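Long-range contacts in alpha-fucosidase (Bifidobacterium bifidum, PDB 2EAB), which probably hydrolyses 1,2-alpha-L-fucosidic linkages, this chain being the catalytic part of a much longer, calcium-containing protein: residues K356-G361 and Q748-M753; T29-T34 and W47-L52; L20-P25 and A350-L355. One frame throughout, in Å; residues are numbered along the deposited sequence.

Interaction 1 of 3, residues K356-G361 and Q748-M753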
loop_
_atom_site.group_PDB
_atom_site.type_symbol
_atom_site.label_atom_id
_atom_site.label_comp_id
_atom_site.label_asym_id
_atom_site.label_seq_id
_atom_site.Cartn_x
_atom_site.Cartn_y
_atom_site.Cartn_z
ATOM N N LYS A 356 0.440 -20.838 15.240
ATOM C CA LYS A 356 0.682 -21.157 16.644
ATOM C C LYS A 356 2.018 -21.878 16.835
ATOM O O LYS A 356 2.774 -21.548 17.746
ATOM C CB LYS A 356 -0.470 -21.989 17.211
ATOM C CG LYS A 356 -0.505 -22.043 18.728
ATOM C CD LYS A 356 -1.809 -22.654 19.218
ATOM C CE LYS A 356 -1.903 -22.627 20.734
ATOM N NZ LYS A 356 -3.213 -23.161 21.203
ATOM N N ALA A 357 2.306 -22.847 15.968
ATOM C CA ALA A 357 3.569 -23.588 16.022
ATOM C C ALA A 357 4.760 -22.661 15.766
ATOM O O ALA A 357 5.788 -22.759 16.433
ATOM C CB ALA A 357 3.559 -24.741 15.029
ATOM N N TYR A 358 4.610 -21.757 14.799
ATOM C CA TYR A 358 5.645 -20.774 14.495
ATOM C C TYR A 358 5.916 -19.897 15.721
ATOM O O TYR A 358 7.069 -19.661 16.076
ATOM C CB TYR A 358 5.214 -19.923 13.305
ATOM C CG TYR A 358 6.319 -19.161 12.603
ATOM C CD1 TYR A 358 6.894 -19.656 11.429
ATOM C CD2 TYR A 358 6.761 -17.929 13.083
ATOM C CE1 TYR A 358 7.891 -18.948 10.763
ATOM C CE2 TYR A 358 7.760 -17.219 12.430
ATOM C CZ TYR A 358 8.320 -17.732 11.274
ATOM O OH TYR A 358 9.304 -17.016 10.635
ATOM N N GLN A 359 4.846 -19.442 16.372
ATOM C CA GLN A 359 4.947 -18.602 17.569
ATOM C C GLN A 359 5.609 -19.326 18.741
ATOM O O GLN A 359 6.373 -18.726 19.495
ATOM C CB GLN A 359 3.564 -18.096 17.996
ATOM C CG GLN A 359 2.969 -17.057 17.051
ATOM C CD GLN A 359 1.503 -16.760 17.321
ATOM O OE1 GLN A 359 0.733 -17.637 17.720
ATOM N NE2 GLN A 359 1.103 -15.516 17.072
ATOM N N ARG A 360 5.304 -20.614 18.881
ATOM C CA ARG A 360 5.806 -21.413 20.001
ATOM C C ARG A 360 7.201 -21.986 19.746
ATOM O O ARG A 360 7.859 -22.470 20.673
ATOM C CB ARG A 360 4.816 -22.529 20.345
ATOM C CG ARG A 360 3.514 -22.021 20.956
ATOM C CD ARG A 360 2.507 -23.139 21.187
ATOM N NE ARG A 360 2.973 -24.116 22.173
ATOM C CZ ARG A 360 2.803 -24.005 23.489
ATOM N NH1 ARG A 360 2.180 -22.952 24.005
ATOM N NH2 ARG A 360 3.265 -24.953 24.293
ATOM N N GLY A 361 7.647 -21.923 18.494
ATOM C CA GLY A 361 8.963 -22.428 18.113
ATOM C C GLY A 361 8.992 -23.926 17.882
ATOM O O GLY A 361 10.056 -24.545 17.949
ATOM N N GLN A 748 7.720 -10.282 12.826
ATOM C CA GLN A 748 6.417 -9.881 12.299
ATOM C C GLN A 748 5.431 -11.045 12.332
ATOM O O GLN A 748 4.284 -10.887 12.752
ATOM C CB GLN A 748 6.520 -9.322 10.878
ATOM C CG GLN A 748 5.159 -8.859 10.348
ATOM C CD GLN A 748 5.196 -8.341 8.927
ATOM O OE1 GLN A 748 6.012 -8.770 8.115
ATOM N NE2 GLN A 748 4.290 -7.420 8.614
ATOM N N LEU A 749 5.883 -12.217 11.898
ATOM C CA LEU A 749 5.021 -13.389 11.873
ATOM C C LEU A 749 4.607 -13.810 13.282
ATOM O O LEU A 749 3.472 -14.217 13.495
ATOM C CB LEU A 749 5.682 -14.541 11.105
ATOM C CG LEU A 749 5.365 -14.591 9.601
ATOM C CD1 LEU A 749 5.620 -13.256 8.892
ATOM C CD2 LEU A 749 6.148 -15.694 8.918
ATOM N N LYS A 750 5.516 -13.679 14.242
ATOM C CA LYS A 750 5.226 -14.076 15.622
ATOM C C LYS A 750 4.365 -13.069 16.387
ATOM O O LYS A 750 3.580 -13.454 17.259
ATOM C CB LYS A 750 6.519 -14.328 16.397
ATOM C CG LYS A 750 7.260 -15.576 15.964
ATOM C CD LYS A 750 8.596 -15.694 16.674
ATOM C CE LYS A 750 9.368 -16.887 16.154
ATOM N NZ LYS A 750 10.680 -17.028 16.832
ATOM N N ASN A 751 4.506 -11.788 16.053
ATOM C CA ASN A 751 3.962 -10.715 16.886
ATOM C C ASN A 751 3.026 -9.728 16.191
ATOM O O ASN A 751 2.544 -8.795 16.832
ATOM C CB ASN A 751 5.108 -9.938 17.539
ATOM C CG ASN A 751 5.968 -10.807 18.429
ATOM O OD1 ASN A 751 5.508 -11.319 19.449
ATOM N ND2 ASN A 751 7.227 -10.980 18.048
ATOM N N ALA A 752 2.767 -9.921 14.902
ATOM C CA ALA A 752 1.976 -8.944 14.148
ATOM C C ALA A 752 1.086 -9.565 13.071
ATOM O O ALA A 752 0.666 -8.882 12.130
ATOM C CB ALA A 752 2.880 -7.851 13.559
ATOM N N MET A 753 0.777 -10.853 13.223
ATOM C CA MET A 753 -0.128 -11.535 12.307
ATOM C C MET A 753 -1.256 -12.220 13.062
ATOM O O MET A 753 -1.009 -12.974 14.009
ATOM C CB MET A 753 0.634 -12.574 11.482
ATOM C CG MET A 753 1.594 -11.973 10.478
ATOM S SD MET A 753 0.705 -11.293 9.071
ATOM C CE MET A 753 0.635 -12.749 8.058
HETATM O O HOH W 1 1.445 -13.192 15.060
HETATM O O HOH W 2 -1.369 -13.971 16.603
HETATM O O HOH W 3 9.453 -19.111 18.712
#
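Gln359 NE2 donates to Lys750 O at 3.2 Å and to two waters. For the bond to Lys750 O the N-H...O angle is 147°, and the nitrogen stands above the carbonyl plane. Water 2 donates in turn to Met753 O, while the bond to water 1 is weak. Water 1 donates to Leu749 O at 2.8 Å and accepts from Met753 N at 3.0 Å. Glutamine suits this exposed place because its long, extended chain carries an amide donor to the carbonyl of Lys750 and, through waters, to those of Leu749 and Met753, near the end of helix 738-751, where the next turn is missing. Both helices belong to the family 95 catalytic domain, whose clan is built on an alpha/alpha barrel, and helix 351-360 closes in a Schellman motif with Gly361, at positive phi, as its C-prime residue. On the buried side, Tyr358 has CG anti to the backbone N (chi1 -162°), which carries CG toward helix 738-751; the ring beyond it lies against Leu749. Leu749 CD2 makes a CH-pi contact over one face, 4.2 Å from the ring centroid, while Leu749 CB meets Tyr358 CE2 at 3.6 Å. The hydroxyl is hydrogen-bonded to Glu372 of helix 365-386. The Lys750 side chain crosses that of Tyr358 at about a right angle, its CG at the ring edge, 3.8 Å from Tyr358 CD2. Its extended aliphatic chain can pack there and still bring the amine to solvent, where Lys750 NZ donates to water 3, which donates to Gln359 O.

Interaction 2 of 3, residues T29-T34 and W47-L52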
loop_
_atom_site.group_PDB
_atom_site.type_symbol
_atom_site.label_atom_id
_atom_site.label_comp_id
_atom_site.label_asym_id
_atom_site.label_seq_id
_atom_site.Cartn_x
_atom_site.Cartn_y
_atom_site.Cartn_z
ATOM N N THR A 29 -12.351 -19.948 15.919
ATOM C CA THR A 29 -10.946 -19.750 15.586
ATOM C C THR A 29 -10.317 -18.776 16.582
ATOM O O THR A 29 -10.976 -17.837 17.038
ATOM C CB THR A 29 -10.801 -19.236 14.130
ATOM O OG1 THR A 29 -11.399 -20.175 13.229
ATOM C CG2 THR A 29 -9.341 -19.036 13.743
ATOM N N ASP A 30 -9.048 -19.009 16.916
ATOM C CA ASP A 30 -8.311 -18.199 17.885
ATOM C C ASP A 30 -8.316 -16.718 17.508
ATOM O O ASP A 30 -7.824 -16.338 16.441
ATOM C CB ASP A 30 -6.868 -18.715 17.999
ATOM C CG ASP A 30 -6.109 -18.111 19.170
ATOM O OD1 ASP A 30 -6.007 -16.869 19.262
ATOM O OD2 ASP A 30 -5.578 -18.891 19.988
ATOM N N ALA A 31 -8.889 -15.900 18.390
ATOM C CA ALA A 31 -8.901 -14.446 18.224
ATOM C C ALA A 31 -8.336 -13.768 19.473
ATOM O O ALA A 31 -8.805 -12.700 19.890
ATOM C CB ALA A 31 -10.311 -13.951 17.916
ATOM N N THR A 32 -7.311 -14.389 20.053
ATOM C CA THR A 32 -6.772 -13.967 21.345
ATOM C C THR A 32 -5.621 -12.965 21.255
ATOM O O THR A 32 -5.115 -12.516 22.285
ATOM C CB THR A 32 -6.297 -15.173 22.192
ATOM O OG1 THR A 32 -5.218 -15.833 21.521
ATOM C CG2 THR A 32 -7.434 -16.158 22.426
ATOM N N ALA A 33 -5.186 -12.626 20.043
ATOM C CA ALA A 33 -4.154 -11.602 19.889
ATOM C C ALA A 33 -4.703 -10.224 20.266
ATOM O O ALA A 33 -5.917 -10.030 20.344
ATOM C CB ALA A 33 -3.596 -11.596 18.476
ATOM N N THR A 34 -3.807 -9.276 20.515
ATOM C CA THR A 34 -4.193 -7.913 20.882
ATOM C C THR A 34 -5.237 -7.359 19.918
ATOM O O THR A 34 -5.032 -7.368 18.702
ATOM C CB THR A 34 -2.972 -6.984 20.896
ATOM O OG1 THR A 34 -1.962 -7.551 21.735
ATOM C CG2 THR A 34 -3.337 -5.610 21.429
ATOM N N TRP A 47 -14.013 -10.706 13.853
ATOM C CA TRP A 47 -13.968 -10.414 12.420
ATOM C C TRP A 47 -12.524 -10.221 11.930
ATOM O O TRP A 47 -12.086 -10.859 10.960
ATOM C CB TRP A 47 -14.816 -9.176 12.069
ATOM C CG TRP A 47 -14.596 -8.773 10.635
ATOM C CD1 TRP A 47 -15.225 -9.278 9.539
ATOM C CD2 TRP A 47 -13.637 -7.823 10.144
ATOM N NE1 TRP A 47 -14.733 -8.693 8.394
ATOM C CE2 TRP A 47 -13.752 -7.800 8.738
ATOM C CE3 TRP A 47 -12.707 -6.975 10.759
ATOM C CZ2 TRP A 47 -12.955 -6.976 7.934
ATOM C CZ3 TRP A 47 -11.911 -6.157 9.961
ATOM C CH2 TRP A 47 -12.046 -6.164 8.564
ATOM N N GLN A 48 -11.784 -9.339 12.596
ATOM C CA GLN A 48 -10.468 -8.942 12.085
ATOM C C GLN A 48 -9.420 -10.035 12.208
ATOM O O GLN A 48 -8.448 -10.042 11.453
ATOM C CB GLN A 48 -9.959 -7.660 12.754
ATOM C CG GLN A 48 -9.586 -7.820 14.215
ATOM C CD GLN A 48 -8.863 -6.618 14.774
ATOM O OE1 GLN A 48 -8.352 -5.773 14.031
ATOM N NE2 GLN A 48 -8.796 -6.543 16.095
ATOM N N GLN A 49 -9.611 -10.958 13.151
ATOM C CA GLN A 49 -8.597 -11.981 13.418
ATOM C C GLN A 49 -8.823 -13.294 12.680
ATOM O O GLN A 49 -7.891 -14.090 12.543
ATOM C CB GLN A 49 -8.460 -12.247 14.925
ATOM C CG GLN A 49 -8.081 -11.014 15.727
ATOM C CD GLN A 49 -7.375 -11.319 17.039
ATOM O OE1 GLN A 49 -6.697 -12.344 17.182
ATOM N NE2 GLN A 49 -7.506 -10.408 17.995
ATOM N N THR A 50 -10.046 -13.522 12.210
ATOM C CA THR A 50 -10.434 -14.877 11.800
ATOM C C THR A 50 -11.086 -15.038 10.425
ATOM O O THR A 50 -11.120 -16.152 9.906
ATOM C CB THR A 50 -11.366 -15.555 12.845
ATOM O OG1 THR A 50 -12.645 -14.921 12.818
ATOM C CG2 THR A 50 -10.797 -15.475 14.255
ATOM N N THR A 51 -11.616 -13.962 9.843
ATOM C CA THR A 51 -12.353 -14.084 8.587
ATOM C C THR A 51 -11.434 -14.010 7.368
ATOM O O THR A 51 -10.308 -13.520 7.454
ATOM C CB THR A 51 -13.483 -13.034 8.477
ATOM O OG1 THR A 51 -12.912 -11.720 8.436
ATOM C CG2 THR A 51 -14.453 -13.151 9.655
ATOM N N LEU A 52 -11.923 -14.502 6.235
ATOM C CA LEU A 52 -11.083 -14.646 5.052
ATOM C C LEU A 52 -11.552 -13.732 3.929
ATOM O O LEU A 52 -12.701 -13.814 3.501
ATOM C CB LEU A 52 -11.021 -16.113 4.608
ATOM C CG LEU A 52 -10.307 -17.046 5.593
ATOM C CD1 LEU A 52 -10.507 -18.511 5.222
ATOM C CD2 LEU A 52 -8.820 -16.702 5.681
HETATM O O HOH W 4 -5.781 -14.539 15.803
#
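The loop 29-34 runs past the last turn of helix 42-50 with the backbones close, Ala31 CA lying 5.4 Å from Gln49 CA. An Asx turn at Asp30 shapes this loop, which in the N-terminal, family 65-like region of the chain leads from strand 19-22 to that helix. Gln49 carries the contact. Its first torsion (chi1 -59°) sets CG beside the backbone N, and the extended chain beyond carries the amide to both backbone polar atoms of Ala33. Gln49 OE1 accepts from Ala33 N at 3.2 Å, in its carbonyl plane and on a lone pair, while Gln49 NE2 donates to Ala33 O at 2.9 Å, the straighter of the two bonds at 155°. Glutamine fits because one amide supplies acceptor and donor together, and the pair of bonds probably fixes its rotation. Two further partners strengthen the grip: Asn45 OD1 accepts from Gln49 NE2, and water 4 donates both to Gln49 OE1 and to Asp30 O. Small residues allow the close approach, with Ala31 CB 3.9 Å from Gln49 CB. The side chains of Thr29 and Thr50 lie alongside each other, pointing opposite ways, and touch through Thr29 CB and Thr50 CG2 at 3.8 Å; their hydroxyls are bonded instead to Pro25 O and Arg46 O respectively. Within the Asx turn Asp30 OD1 accepts from Thr32 N at 2.9 Å and, through its syn lone pair, from Thr32 OG1 at 2.6 Å.

Interaction 3 of 3, residues L20-P25 and A350-L355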
loop_
_atom_site.group_PDB
_atom_site.type_symbol
_atom_site.label_atom_id
_atom_site.label_comp_id
_atom_site.label_asym_id
_atom_site.label_seq_id
_atom_site.Cartn_x
_atom_site.Cartn_y
_atom_site.Cartn_z
ATOM N N LEU A 20 -4.875 -20.751 2.555
ATOM C CA LEU A 20 -5.057 -20.596 3.997
ATOM C C LEU A 20 -6.249 -21.485 4.322
ATOM O O LEU A 20 -7.252 -21.439 3.620
ATOM C CB LEU A 20 -5.399 -19.158 4.379
ATOM C CG LEU A 20 -4.323 -18.074 4.349
ATOM C CD1 LEU A 20 -3.937 -17.713 2.944
ATOM C CD2 LEU A 20 -4.817 -16.835 5.082
ATOM N N TRP A 21 -6.142 -22.309 5.358
ATOM C CA TRP A 21 -7.236 -23.224 5.678
ATOM C C TRP A 21 -7.379 -23.516 7.170
ATOM O O TRP A 21 -6.421 -23.408 7.932
ATOM C CB TRP A 21 -7.152 -24.502 4.838
ATOM C CG TRP A 21 -5.978 -25.365 5.136
ATOM C CD1 TRP A 21 -4.686 -25.169 4.735
ATOM C CD2 TRP A 21 -5.989 -26.584 5.886
ATOM N NE1 TRP A 21 -3.889 -26.191 5.199
ATOM C CE2 TRP A 21 -4.665 -27.073 5.906
ATOM C CE3 TRP A 21 -6.990 -27.309 6.547
ATOM C CZ2 TRP A 21 -4.315 -28.260 6.561
ATOM C CZ3 TRP A 21 -6.640 -28.491 7.198
ATOM C CH2 TRP A 21 -5.314 -28.950 7.201
ATOM N N TYR A 22 -8.606 -23.855 7.566
ATOM C CA TYR A 22 -8.996 -23.957 8.973
ATOM C C TYR A 22 -10.005 -25.072 9.151
ATOM O O TYR A 22 -10.855 -25.286 8.294
ATOM C CB TYR A 22 -9.592 -22.624 9.473
ATOM C CG TYR A 22 -8.683 -21.458 9.168
ATOM C CD1 TYR A 22 -7.790 -20.977 10.117
ATOM C CD2 TYR A 22 -8.675 -20.879 7.897
ATOM C CE1 TYR A 22 -6.929 -19.932 9.816
ATOM C CE2 TYR A 22 -7.813 -19.849 7.584
ATOM C CZ TYR A 22 -6.950 -19.378 8.547
ATOM O OH TYR A 22 -6.091 -18.358 8.225
ATOM N N LYS A 23 -9.903 -25.758 10.284
ATOM C CA LYS A 23 -10.760 -26.902 10.588
ATOM C C LYS A 23 -12.000 -26.516 11.400
ATOM O O LYS A 23 -12.730 -27.387 11.883
ATOM C CB LYS A 23 -9.958 -27.976 11.330
ATOM C CG LYS A 23 -8.809 -28.564 10.524
ATOM C CD LYS A 23 -8.191 -29.756 11.237
ATOM C CE LYS A 23 -7.124 -30.424 10.384
ATOM N NZ LYS A 23 -6.700 -31.734 10.963
ATOM N N GLN A 24 -12.247 -25.216 11.543
ATOM C CA GLN A 24 -13.409 -24.734 12.292
ATOM C C GLN A 24 -13.822 -23.341 11.808
ATOM O O GLN A 24 -12.994 -22.622 11.234
ATOM C CB GLN A 24 -13.124 -24.745 13.802
ATOM C CG GLN A 24 -12.154 -23.671 14.292
ATOM C CD GLN A 24 -10.721 -23.885 13.832
ATOM O OE1 GLN A 24 -10.170 -24.982 13.952
ATOM N NE2 GLN A 24 -10.104 -22.823 13.319
ATOM N N PRO A 25 -15.106 -22.969 12.003
ATOM C CA PRO A 25 -15.593 -21.626 11.655
ATOM C C PRO A 25 -14.833 -20.490 12.328
ATOM O O PRO A 25 -14.137 -20.701 13.319
ATOM C CB PRO A 25 -17.039 -21.624 12.177
ATOM C CG PRO A 25 -17.158 -22.825 13.051
ATOM C CD PRO A 25 -16.191 -23.818 12.526
ATOM N N ALA A 350 -3.278 -26.897 9.520
ATOM C CA ALA A 350 -4.125 -25.731 9.283
ATOM C C ALA A 350 -3.357 -24.444 9.579
ATOM O O ALA A 350 -2.419 -24.434 10.372
ATOM C CB ALA A 350 -5.386 -25.812 10.121
ATOM N N THR A 351 -3.781 -23.358 8.941
ATOM C CA THR A 351 -3.042 -22.100 8.974
ATOM C C THR A 351 -2.970 -21.497 10.379
ATOM O O THR A 351 -1.943 -20.943 10.764
ATOM C CB THR A 351 -3.619 -21.113 7.942
ATOM O OG1 THR A 351 -3.608 -21.741 6.654
ATOM C CG2 THR A 351 -2.799 -19.824 7.878
ATOM N N ASP A 352 -4.050 -21.623 11.147
ATOM C CA ASP A 352 -4.025 -21.192 12.541
ATOM C C ASP A 352 -3.071 -22.045 13.393
ATOM O O ASP A 352 -2.316 -21.515 14.209
ATOM C CB ASP A 352 -5.434 -21.096 13.158
ATOM C CG ASP A 352 -6.273 -22.368 12.994
ATOM O OD1 ASP A 352 -5.883 -23.316 12.276
ATOM O OD2 ASP A 352 -7.374 -22.389 13.591
ATOM N N ALA A 353 -3.105 -23.361 13.186
ATOM C CA ALA A 353 -2.177 -24.275 13.860
ATOM C C ALA A 353 -0.728 -23.983 13.472
ATOM O O ALA A 353 0.175 -24.028 14.316
ATOM C CB ALA A 353 -2.530 -25.725 13.553
ATOM N N LEU A 354 -0.526 -23.674 12.191
ATOM C CA LEU A 354 0.788 -23.323 11.663
ATOM C C LEU A 354 1.336 -22.064 12.328
ATOM O O LEU A 354 2.486 -22.030 12.751
ATOM C CB LEU A 354 0.721 -23.139 10.145
ATOM C CG LEU A 354 2.003 -22.755 9.400
ATOM C CD1 LEU A 354 3.023 -23.879 9.460
ATOM C CD2 LEU A 354 1.677 -22.412 7.962
ATOM N N LEU A 355 0.499 -21.031 12.420
ATOM C CA LEU A 355 0.889 -19.795 13.086
ATOM C C LEU A 355 1.261 -20.046 14.548
ATOM O O LEU A 355 2.275 -19.549 15.030
ATOM C CB LEU A 355 -0.223 -18.746 12.973
ATOM C CG LEU A 355 -0.003 -17.426 13.715
ATOM C CD1 LEU A 355 1.199 -16.655 13.158
ATOM C CD2 LEU A 355 -1.263 -16.577 13.663
HETATM O O HOH W 5 -7.872 -25.329 12.321
#
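Trp21 lays one face of its indole over Ala350, whose CA makes a CH-pi contact 3.7 Å from the centroid of the six-membered ring. An alanine in place of Trp21 would probably open a gap over Ala350 and leave its CA without the ring face. Ala350, the N-cap residue, is small enough to sit directly against the ring. Beside it Thr351 grips the strand twice: Thr351 N donates to Trp21 O at 2.8 Å, nearly along the C=O axis, and Thr351 OG1 accepts from Trp21 N at 2.9 Å. The Tyr22 ring presents its edge to Asp352, with CD1 3.5 Å from Asp352 CG, and its hydroxyl bonds to Ala755 O. Gln24 and Asp352 meet tip to tip, Gln24 NE2 donating to Asp352 OD2 at 2.8 Å on the syn side. Water 5 links Gln24 OE1, Lys23 N and Asp352 OD1. An aspartate suits the first turn, where its charge would probably be favoured by the helix N-terminus. Leu20 and Tyr22 bond to strand 156-161, so Trp21 turns its backbone the other way: a beta-sheet edge strand satisfied by a helix N-terminus, joining the N-terminal and catalytic domains.

Interactions 1 and 3 share helix 351-360: its first turn meets the edge strand 19-22 and its last turn meets helix 738-751, the contact centres lying about 13 Å apart. Leu355 touches the backbone of Leu749 and Met753. The centre of interaction 2 is about 11 Å from that of interaction 3 and about 14 Å from that of interaction 1. It touches interaction 3 through Leu52, packed on Leu20 and Tyr22, and through Thr29 OG1, hydrogen-bonded to Gln24 NE2. Along the chain interaction 2 is nested inside interaction 3, and interaction 1 follows both. Interaction 3 joins the N-terminal and catalytic regions, with interaction 2 inside the former and interaction 1 inside the latter, all away from the calcium site.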